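Long-range contacts in C3-degrading proteinase (CppA protein) (Streptococcus pneumoniae, PDB 3E0R), which probably acts as a proteinase that degrades complement component C3, and is built from two sequence regions related to the glyoxalase clan: residues K73-V79 and E152-H158; V6-I12 and F201-D207. Residues are numbered along the deposited sequence.

Contact 1: K73-V79 and E152-H158; sequences KLARLIV and EISMELH
A classic beta bulge interrupts an antiparallel strand pair inside a mixed beta-sheet: Ala75 and Arg76 both face Glu156. Ala75 N (2.9 Å) and Arg76 N (3.2 Å) donate to Glu156 O, with Ala75 at phi/psi -74/-58 and Arg76 extended at -149/141. Glu156 N returns a bond to Arg76 O at 2.9 Å. The strand directions lie at 169°, their axes 4.3 Å apart. Leu74-Leu157, Leu77-Met155 and Val79-Ile153 are non-hydrogen-bonded pairs; Ile78 N to Ser154 O and Ser154 N to Ile78 O are both 2.9 Å, and His158 N reaches Lys73 O at 2.8 Å. The pair joins the CppA N-terminal and C-terminal family regions, strand 118-122 flanking one side and strand 176-180 the other. With both chi1 values m, Arg76 and Glu156 form a two-pronged salt bridge, NE to OE1 3.0 Å and NH2 to OE2 3.1 Å; Arg76 NH1 also pairs with Glu110. On the other face, Leu77 CD1 meets Ile153 CG2 at 3.6 Å and Leu74 CD1 meets Leu157 CD2 at 4.1 Å.

Contact 2: V6-I12 and F201-D207; sequences VNQIVRI and FLVNELD
Leu202, Asn7 and Val6 lose the most surface in this antiparallel pairing, which runs from a classic beta bulge to the start of a helix. At the bulge Val10 and Arg11 both face Leu202: Leu202 O accepts Val10 N at 2.7 Å and, weakly, Arg11 N at 3.4 Å, while Leu202 N donates to Arg11 O at 3.0 Å. Val10 sits at phi/psi -94/-42, turning the chain a corner before Arg11 resumes an extended path at -156/145. The Leu202 side chain (chi1 m, chi2 t) places CD1 over one face of the Arg11 guanidinium, 3.5 Å from NH1; Arg11 NE is held by Glu53 O. Beside the bulge, the non-hydrogen-bonded pairs Ile9-Val203 and Ile12-Phe201 put their side chains on the sheet face opposite Leu202, where Ile9 CD1 packs on Phe201 CD1 at 3.7 Å. The Phe201 ring also stacks with Phe241 of strand 238-243.

Asn7 adopts a positive phi (75/24) and bonds through N to Glu205 O at 2.7 Å. Its side chain, chi1 m, bridges to Asp207: OD1 accepts Asp207 N at 2.9 Å and ND2 donates to Asp207 O at 3.2 Å. Asp207 is the N-cap of helix 208-214, and its OD2 bonds to Ser210. Between these ends, Asn204 N donates to Gln8 O at 2.9 Å. Val6, the first modelled residue, lies against the extended loop 205-207, with CG2 3.4 Å from Glu205 CD and CG1 3.5 Å from Asp207 CB.

Overall arrangement
The modelled chain starts in contact 2, where 6-12 leads into strand 9-18, a member of the eight-strand sheet. It then builds three neighbouring strands of that sheet before 73-79 enters the seven-strand sheet. Contact 1 closes a loop of 72 residues when 152-158 returns beside it. The chain continues through strand 176-180 to strand 196-203, and 201-207 closes contact 2 across 188 residues, so contact 1 is nested within it. Contact 2 ties the start of the modelled chain to its last fifth; contact 1 joins the two family regions. The centres are 20 Å apart, but the sheets meet where Met155 CE approaches Ile12 CG2 at 4.3 Å; Pro14 and Leu16 of strand 9-18 also pack against contact 1.

Contact 1: K73-V79 and E152-H158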
ATOM      1  N   LYS A  73      -9.236   4.218  -5.482  1.00 21.22           N
ATOM      2  CA  LYS A  73      -9.483   3.820  -4.078  1.00 20.51           C
ATOM      3  C   LYS A  73      -8.216   4.107  -3.235  1.00 20.66           C
ATOM      4  O   LYS A  73      -8.290   4.608  -2.125  1.00 20.57           O
ATOM      5  CB  LYS A  73      -9.904   2.357  -4.020  1.00 20.00           C
ATOM      6  CG  LYS A  73     -11.213   2.070  -4.731  1.00 19.00           C
ATOM      7  CD  LYS A  73     -11.590   0.580  -4.586  1.00 19.49           C
ATOM      8  CE  LYS A  73     -12.519   0.084  -5.706  1.00 18.51           C
ATOM      9  NZ  LYS A  73     -13.011  -1.326  -5.504  1.00 18.79           N
ATOM     10  N   LEU A  74      -7.050   3.859  -3.814  1.00 21.08           N
ATOM     11  CA  LEU A  74      -5.781   4.238  -3.194  1.00 21.17           C
ATOM     12  C   LEU A  74      -5.552   5.683  -3.548  1.00 21.56           C
ATOM     13  O   LEU A  74      -5.306   6.003  -4.697  1.00 23.92           O
ATOM     14  CB  LEU A  74      -4.591   3.372  -3.675  1.00 21.23           C
ATOM     15  CG  LEU A  74      -3.255   3.729  -2.957  1.00 20.48           C
ATOM     16  CD1 LEU A  74      -3.237   3.225  -1.591  1.00 16.70           C
ATOM     17  CD2 LEU A  74      -2.056   3.228  -3.696  1.00 19.89           C
ATOM     18  N   ALA A  75      -5.680   6.556  -2.564  1.00 21.67           N
ATOM     19  CA  ALA A  75      -5.360   7.965  -2.703  1.00 21.72           C
ATOM     20  C   ALA A  75      -3.817   8.115  -2.737  1.00 21.72           C
ATOM     21  O   ALA A  75      -3.277   8.590  -3.730  1.00 21.58           O
ATOM     22  CB  ALA A  75      -6.018   8.791  -1.565  1.00 21.15           C
ATOM     23  N   ARG A  76      -3.123   7.649  -1.697  1.00 21.59           N
ATOM     24  CA  ARG A  76      -1.648   7.605  -1.682  1.00 22.21           C
ATOM     25  C   ARG A  76      -1.127   6.429  -0.851  1.00 22.29           C
ATOM     26  O   ARG A  76      -1.679   6.149   0.177  1.00 22.74           O
ATOM     27  CB  ARG A  76      -1.071   8.869  -1.053  1.00 21.84           C
ATOM     28  CG  ARG A  76      -0.890  10.073  -1.964  1.00 24.32           C
ATOM     29  CD  ARG A  76       0.183  11.021  -1.417  1.00 22.81           C
ATOM     30  NE  ARG A  76      -0.163  11.443  -0.064  1.00 24.90           N
ATOM     31  CZ  ARG A  76       0.433  12.441   0.614  1.00 26.22           C
ATOM     32  NH1 ARG A  76       1.436  13.131   0.108  1.00 26.74           N
ATOM     33  NH2 ARG A  76       0.028  12.744   1.831  1.00 26.22           N
ATOM     34  N   LEU A  77      -0.056   5.773  -1.295  1.00 21.83           N
ATOM     35  CA  LEU A  77       0.722   4.852  -0.471  1.00 21.19           C
ATOM     36  C   LEU A  77       1.813   5.615   0.185  1.00 20.69           C
ATOM     37  O   LEU A  77       2.542   6.331  -0.483  1.00 21.48           O
ATOM     38  CB  LEU A  77       1.372   3.756  -1.317  1.00 20.68           C
ATOM     39  CG  LEU A  77       1.865   2.464  -0.599  1.00 21.56           C
ATOM     40  CD1 LEU A  77       0.721   1.593  -0.104  1.00 22.54           C
ATOM     41  CD2 LEU A  77       2.792   1.681  -1.562  1.00 22.48           C
ATOM     42  N   ILE A  78       1.964   5.429   1.488  1.00 21.34           N
ATOM     43  CA  ILE A  78       2.944   6.153   2.304  1.00 21.27           C
ATOM     44  C   ILE A  78       3.970   5.167   2.841  1.00 20.65           C
ATOM     45  O   ILE A  78       3.652   4.176   3.458  1.00 20.75           O
ATOM     46  CB  ILE A  78       2.265   6.969   3.404  1.00 21.31           C
ATOM     47  CG1 ILE A  78       1.144   7.835   2.795  1.00 22.83           C
ATOM     48  CG2 ILE A  78       3.291   7.865   4.174  1.00 20.83           C
ATOM     49  CD1 ILE A  78       0.319   8.515   3.804  1.00 22.25           C
ATOM     50  N   VAL A  79       5.219   5.420   2.497  1.00 21.12           N
ATOM     51  CA  VAL A  79       6.339   4.543   2.860  1.00 19.81           C
ATOM     52  C   VAL A  79       7.212   5.357   3.777  1.00 19.35           C
ATOM     53  O   VAL A  79       7.845   6.294   3.354  1.00 18.86           O
ATOM     54  CB  VAL A  79       7.102   4.072   1.622  1.00 19.15           C
ATOM     55  CG1 VAL A  79       8.250   3.135   2.005  1.00 17.02           C
ATOM     56  CG2 VAL A  79       6.116   3.399   0.600  1.00 19.99           C
ATOM     57  N   GLU A 152       7.810   1.134   6.752  1.00 22.00           N
ATOM     58  CA  GLU A 152       6.480   0.848   7.275  1.00 21.40           C
ATOM     59  C   GLU A 152       5.543   1.444   6.245  1.00 20.79           C
ATOM     60  O   GLU A 152       5.719   2.583   5.839  1.00 21.44           O
ATOM     61  CB  GLU A 152       6.299   1.535   8.644  1.00 22.11           C
ATOM     62  CG  GLU A 152       5.564   0.770   9.684  1.00 27.28           C
ATOM     63  CD  GLU A 152       6.432   0.417  10.963  1.00 37.51           C
ATOM     64  OE1 GLU A 152       6.558   1.316  11.857  1.00 39.26           O
ATOM     65  OE2 GLU A 152       6.947  -0.757  11.094  1.00 39.38           O
ATOM     66  N   ILE A 153       4.540   0.674   5.837  1.00 20.14           N
ATOM     67  CA  ILE A 153       3.526   1.103   4.889  1.00 20.00           C
ATOM     68  C   ILE A 153       2.344   1.650   5.646  1.00 20.34           C
ATOM     69  O   ILE A 153       1.878   1.078   6.612  1.00 19.81           O
ATOM     70  CB  ILE A 153       3.011  -0.063   3.986  1.00 19.62           C
ATOM     71  CG1 ILE A 153       4.138  -0.640   3.152  1.00 17.84           C
ATOM     72  CG2 ILE A 153       1.807   0.351   3.047  1.00 19.13           C
ATOM     73  CD1 ILE A 153       4.818   0.231   2.323  1.00 16.07           C
ATOM     74  N   SER A 154       1.846   2.782   5.203  1.00 21.29           N
ATOM     75  CA  SER A 154       0.480   3.153   5.571  1.00 21.15           C
ATOM     76  C   SER A 154      -0.169   3.661   4.302  1.00 21.32           C
ATOM     77  O   SER A 154       0.447   3.619   3.219  1.00 20.17           O
ATOM     78  CB  SER A 154       0.494   4.166   6.716  1.00 21.67           C
ATOM     79  OG  SER A 154       1.174   5.342   6.384  1.00 21.96           O
HETATM   80  N   MSE A 155      -1.402   4.137   4.397  1.00 21.91           N
HETATM   81  CA  MSE A 155      -2.052   4.638   3.178  1.00 22.33           C
HETATM   82  C   MSE A 155      -3.186   5.624   3.410  1.00 21.42           C
HETATM   83  O   MSE A 155      -3.808   5.652   4.479  1.00 20.91           O
HETATM   84  CB  MSE A 155      -2.590   3.437   2.399  1.00 22.14           C
HETATM   85  CG  MSE A 155      -3.756   2.803   3.072  1.00 22.70           C
HETATM   86 SE   MSE A 155      -3.895   0.967   2.573  0.60 26.32          SE
HETATM   87  CE  MSE A 155      -2.755   0.217   3.999  1.00 16.91           C
ATOM     88  N   GLU A 156      -3.463   6.415   2.388  1.00 21.86           N
ATOM     89  CA  GLU A 156      -4.656   7.219   2.362  1.00 23.22           C
ATOM     90  C   GLU A 156      -5.594   6.564   1.368  1.00 24.40           C
ATOM     91  O   GLU A 156      -5.151   6.171   0.288  1.00 26.25           O
ATOM     92  CB  GLU A 156      -4.342   8.637   1.960  1.00 23.21           C
ATOM     93  CG  GLU A 156      -3.683   9.419   3.041  1.00 23.83           C
ATOM     94  CD  GLU A 156      -2.793  10.528   2.537  1.00 25.50           C
ATOM     95  OE1 GLU A 156      -2.809  10.868   1.333  1.00 29.43           O
ATOM     96  OE2 GLU A 156      -2.085  11.095   3.385  1.00 30.53           O
ATOM     97  N   LEU A 157      -6.871   6.400   1.739  1.00 25.01           N
ATOM     98  CA  LEU A 157      -7.860   5.741   0.904  1.00 24.16           C
ATOM     99  C   LEU A 157      -8.974   6.685   0.580  1.00 23.98           C
ATOM    100  O   LEU A 157      -9.441   7.371   1.449  1.00 24.63           O
ATOM    101  CB  LEU A 157      -8.412   4.511   1.608  1.00 24.90           C
ATOM    102  CG  LEU A 157      -7.414   3.399   1.952  1.00 24.75           C
ATOM    103  CD1 LEU A 157      -8.129   2.204   2.488  1.00 24.99           C
ATOM    104  CD2 LEU A 157      -6.534   2.983   0.766  1.00 26.45           C
ATOM    105  N   HIS A 158      -9.397   6.718  -0.686  1.00 23.48           N
ATOM    106  CA  HIS A 158     -10.493   7.538  -1.132  1.00 23.17           C
ATOM    107  C   HIS A 158     -11.819   6.787  -0.931  1.00 22.89           C
ATOM    108  O   HIS A 158     -12.023   5.676  -1.453  1.00 21.00           O
ATOM    109  CB  HIS A 158     -10.313   7.919  -2.616  1.00 23.81           C
ATOM    110  CG  HIS A 158      -9.321   9.019  -2.865  1.00 23.68           C
ATOM    111  ND1 HIS A 158      -8.363   8.939  -3.847  1.00 22.44           N
ATOM    112  CD2 HIS A 158      -9.184  10.244  -2.304  1.00 24.61           C
ATOM    113  CE1 HIS A 158      -7.659  10.055  -3.865  1.00 25.69           C
ATOM    114  NE2 HIS A 158      -8.140  10.868  -2.940  1.00 25.74           N
TER

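Contact 2: V6-I12 and F201-D207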
ATOM      1  N   VAL A   6      -8.602 -10.496  21.174  1.00 44.02           N
ATOM      2  CA  VAL A   6      -8.884 -11.412  19.981  1.00 43.32           C
ATOM      3  C   VAL A   6      -9.163 -10.546  18.721  1.00 42.79           C
ATOM      4  O   VAL A   6     -10.044  -9.642  18.770  1.00 44.25           O
ATOM      5  CB  VAL A   6     -10.066 -12.378  20.254  1.00 44.11           C
ATOM      6  CG1 VAL A   6     -11.376 -11.867  19.588  1.00 45.71           C
ATOM      7  CG2 VAL A   6      -9.716 -13.856  19.824  1.00 46.56           C
ATOM      8  N   ASN A   7      -8.411 -10.814  17.635  1.00 40.00           N
ATOM      9  CA  ASN A   7      -8.437 -10.034  16.374  1.00 37.67           C
ATOM     10  C   ASN A   7      -7.712  -8.665  16.439  1.00 36.28           C
ATOM     11  O   ASN A   7      -8.016  -7.786  15.653  1.00 36.20           O
ATOM     12  CB  ASN A   7      -9.882  -9.838  15.810  1.00 37.02           C
ATOM     13  CG  ASN A   7     -10.485 -11.102  15.185  1.00 32.62           C
ATOM     14  OD1 ASN A   7      -9.798 -11.903  14.571  1.00 28.35           O
ATOM     15  ND2 ASN A   7     -11.781 -11.239  15.294  1.00 26.87           N
ATOM     16  N   GLN A   8      -6.760  -8.490  17.350  1.00 34.75           N
ATOM     17  CA  GLN A   8      -5.934  -7.269  17.393  1.00 33.84           C
ATOM     18  C   GLN A   8      -4.930  -7.194  16.219  1.00 31.94           C
ATOM     19  O   GLN A   8      -4.169  -8.128  15.962  1.00 29.70           O
ATOM     20  CB  GLN A   8      -5.181  -7.153  18.743  1.00 34.15           C
ATOM     21  CG  GLN A   8      -4.421  -5.832  18.955  1.00 36.00           C
ATOM     22  CD  GLN A   8      -5.347  -4.649  19.343  1.00 40.16           C
ATOM     23  OE1 GLN A   8      -5.109  -3.960  20.350  1.00 39.99           O
ATOM     24  NE2 GLN A   8      -6.412  -4.429  18.551  1.00 41.03           N
ATOM     25  N   ILE A   9      -4.915  -6.035  15.563  1.00 30.88           N
ATOM     26  CA  ILE A   9      -4.206  -5.827  14.314  1.00 30.28           C
ATOM     27  C   ILE A   9      -2.728  -5.586  14.603  1.00 28.87           C
ATOM     28  O   ILE A   9      -2.350  -4.670  15.340  1.00 29.00           O
ATOM     29  CB  ILE A   9      -4.857  -4.706  13.486  1.00 30.40           C
ATOM     30  CG1 ILE A   9      -6.337  -5.079  13.218  1.00 30.37           C
ATOM     31  CG2 ILE A   9      -4.058  -4.444  12.177  1.00 29.57           C
ATOM     32  CD1 ILE A   9      -7.096  -4.087  12.372  1.00 30.98           C
ATOM     33  N   VAL A  10      -1.914  -6.491  14.062  1.00 26.58           N
ATOM     34  CA  VAL A  10      -0.474  -6.449  14.159  1.00 24.89           C
ATOM     35  C   VAL A  10       0.152  -5.726  12.918  1.00 23.95           C
ATOM     36  O   VAL A  10       1.052  -4.907  13.074  1.00 22.13           O
ATOM     37  CB  VAL A  10       0.072  -7.915  14.296  1.00 25.95           C
ATOM     38  CG1 VAL A  10       1.546  -8.006  13.902  1.00 26.13           C
ATOM     39  CG2 VAL A  10      -0.170  -8.417  15.708  1.00 23.22           C
ATOM     40  N   ARG A  11      -0.366  -6.012  11.717  1.00 22.25           N
ATOM     41  CA  ARG A  11       0.073  -5.364  10.503  1.00 22.27           C
ATOM     42  C   ARG A  11      -1.005  -5.391   9.418  1.00 20.52           C
ATOM     43  O   ARG A  11      -1.738  -6.331   9.308  1.00 18.73           O
ATOM     44  CB  ARG A  11       1.319  -6.062   9.985  1.00 22.21           C
ATOM     45  CG  ARG A  11       2.085  -5.252   8.920  1.00 25.17           C
ATOM     46  CD  ARG A  11       3.587  -5.671   8.880  1.00 26.92           C
ATOM     47  NE  ARG A  11       3.767  -6.935   8.190  1.00 30.89           N
ATOM     48  CZ  ARG A  11       4.035  -8.125   8.766  1.00 31.64           C
ATOM     49  NH1 ARG A  11       4.163  -9.189   7.962  1.00 32.18           N
ATOM     50  NH2 ARG A  11       4.202  -8.273  10.087  1.00 29.91           N
ATOM     51  N   ILE A  12      -1.078  -4.330   8.614  1.00 19.98           N
ATOM     52  CA  ILE A  12      -1.969  -4.256   7.452  1.00 19.18           C
ATOM     53  C   ILE A  12      -1.129  -4.272   6.188  1.00 18.75           C
ATOM     54  O   ILE A  12      -0.175  -3.455   6.031  1.00 19.27           O
ATOM     55  CB  ILE A  12      -2.904  -3.015   7.499  1.00 18.94           C
ATOM     56  CG1 ILE A  12      -3.574  -2.897   8.894  1.00 20.09           C
ATOM     57  CG2 ILE A  12      -3.981  -3.101   6.381  1.00 20.38           C
ATOM     58  CD1 ILE A  12      -4.483  -1.675   9.068  1.00 18.10           C
ATOM     59  N   PHE A 201      -5.125  -8.270   7.019  1.00 14.84           N
ATOM     60  CA  PHE A 201      -4.913  -7.946   8.411  1.00 15.27           C
ATOM     61  C   PHE A 201      -4.309  -9.147   9.123  1.00 14.85           C
ATOM     62  O   PHE A 201      -4.933 -10.214   9.216  1.00 14.20           O
ATOM     63  CB  PHE A 201      -6.235  -7.538   9.071  1.00 15.40           C
ATOM     64  CG  PHE A 201      -6.932  -6.438   8.350  1.00 15.63           C
ATOM     65  CD1 PHE A 201      -6.870  -5.146   8.808  1.00 18.77           C
ATOM     66  CD2 PHE A 201      -7.672  -6.701   7.213  1.00 17.30           C
ATOM     67  CE1 PHE A 201      -7.499  -4.134   8.124  1.00 17.13           C
ATOM     68  CE2 PHE A 201      -8.309  -5.723   6.554  1.00 18.82           C
ATOM     69  CZ  PHE A 201      -8.196  -4.412   6.994  1.00 16.94           C
ATOM     70  N   LEU A 202      -3.079  -8.981   9.581  1.00 14.77           N
ATOM     71  CA  LEU A 202      -2.462  -9.950  10.453  1.00 15.78           C
ATOM     72  C   LEU A 202      -2.806  -9.579  11.903  1.00 16.35           C
ATOM     73  O   LEU A 202      -2.622  -8.432  12.324  1.00 18.12           O
ATOM     74  CB  LEU A 202      -0.962  -9.999  10.221  1.00 15.72           C
ATOM     75  CG  LEU A 202      -0.443 -10.385   8.836  1.00 16.09           C
ATOM     76  CD1 LEU A 202       1.068 -10.621   8.927  1.00 16.24           C
ATOM     77  CD2 LEU A 202      -1.102 -11.633   8.289  1.00 12.56           C
ATOM     78  N   VAL A 203      -3.307 -10.553  12.651  1.00 16.64           N
ATOM     79  CA  VAL A 203      -3.948 -10.355  13.966  1.00 17.17           C
ATOM     80  C   VAL A 203      -3.294 -11.280  14.969  1.00 17.64           C
ATOM     81  O   VAL A 203      -2.737 -12.307  14.572  1.00 17.46           O
ATOM     82  CB  VAL A 203      -5.516 -10.618  13.961  1.00 17.00           C
ATOM     83  CG1 VAL A 203      -6.241  -9.595  13.121  1.00 14.92           C
ATOM     84  CG2 VAL A 203      -5.863 -12.025  13.467  1.00 16.11           C
ATOM     85  N   ASN A 204      -3.306 -10.857  16.237  1.00 18.42           N
ATOM     86  CA  ASN A 204      -2.788 -11.614  17.384  1.00 20.62           C
ATOM     87  C   ASN A 204      -3.380 -13.050  17.492  1.00 21.33           C
ATOM     88  O   ASN A 204      -2.651 -14.046  17.537  1.00 21.23           O
ATOM     89  CB  ASN A 204      -3.060 -10.823  18.707  1.00 21.13           C
ATOM     90  CG  ASN A 204      -4.593 -10.608  18.959  1.00 24.59           C
ATOM     91  OD1 ASN A 204      -5.376 -10.515  17.977  1.00 23.50           O
ATOM     92  ND2 ASN A 204      -5.032 -10.617  20.251  1.00 26.33           N
ATOM     93  N   GLU A 205      -4.711 -13.120  17.538  1.00 22.81           N
ATOM     94  CA  GLU A 205      -5.460 -14.368  17.536  1.00 23.43           C
ATOM     95  C   GLU A 205      -6.628 -14.126  16.608  1.00 22.47           C
ATOM     96  O   GLU A 205      -7.221 -13.053  16.632  1.00 23.15           O
ATOM     97  CB  GLU A 205      -5.960 -14.722  18.945  1.00 23.86           C
ATOM     98  CG  GLU A 205      -6.503 -16.160  19.030  1.00 25.17           C
ATOM     99  CD  GLU A 205      -7.442 -16.396  20.224  1.00 28.75           C
ATOM    100  OE1 GLU A 205      -7.116 -15.892  21.342  1.00 35.25           O
ATOM    101  OE2 GLU A 205      -8.486 -17.107  20.040  1.00 35.50           O
ATOM    102  N   LEU A 206      -6.952 -15.110  15.776  1.00 21.50           N
ATOM    103  CA  LEU A 206      -8.072 -14.976  14.858  1.00 20.29           C
ATOM    104  C   LEU A 206      -9.415 -15.410  15.529  1.00 20.15           C
ATOM    105  O   LEU A 206      -9.515 -16.505  16.044  1.00 19.88           O
ATOM    106  CB  LEU A 206      -7.773 -15.775  13.592  1.00 20.57           C
ATOM    107  CG  LEU A 206      -8.862 -15.778  12.513  1.00 20.51           C
ATOM    108  CD1 LEU A 206      -8.967 -14.403  11.948  1.00 17.84           C
ATOM    109  CD2 LEU A 206      -8.587 -16.847  11.449  1.00 18.08           C
ATOM    110  N   ASP A 207     -10.426 -14.537  15.572  1.00 19.68           N
ATOM    111  CA  ASP A 207     -11.754 -14.989  16.002  1.00 19.15           C
ATOM    112  C   ASP A 207     -12.768 -14.959  14.873  1.00 18.32           C
ATOM    113  O   ASP A 207     -13.259 -13.911  14.490  1.00 19.08           O
ATOM    114  CB  ASP A 207     -12.308 -14.204  17.167  1.00 19.03           C
ATOM    115  CG  ASP A 207     -13.659 -14.761  17.637  1.00 19.39           C
ATOM    116  OD1 ASP A 207     -13.868 -16.006  17.766  1.00 22.38           O
ATOM    117  OD2 ASP A 207     -14.540 -13.951  17.873  1.00 22.32           O
TER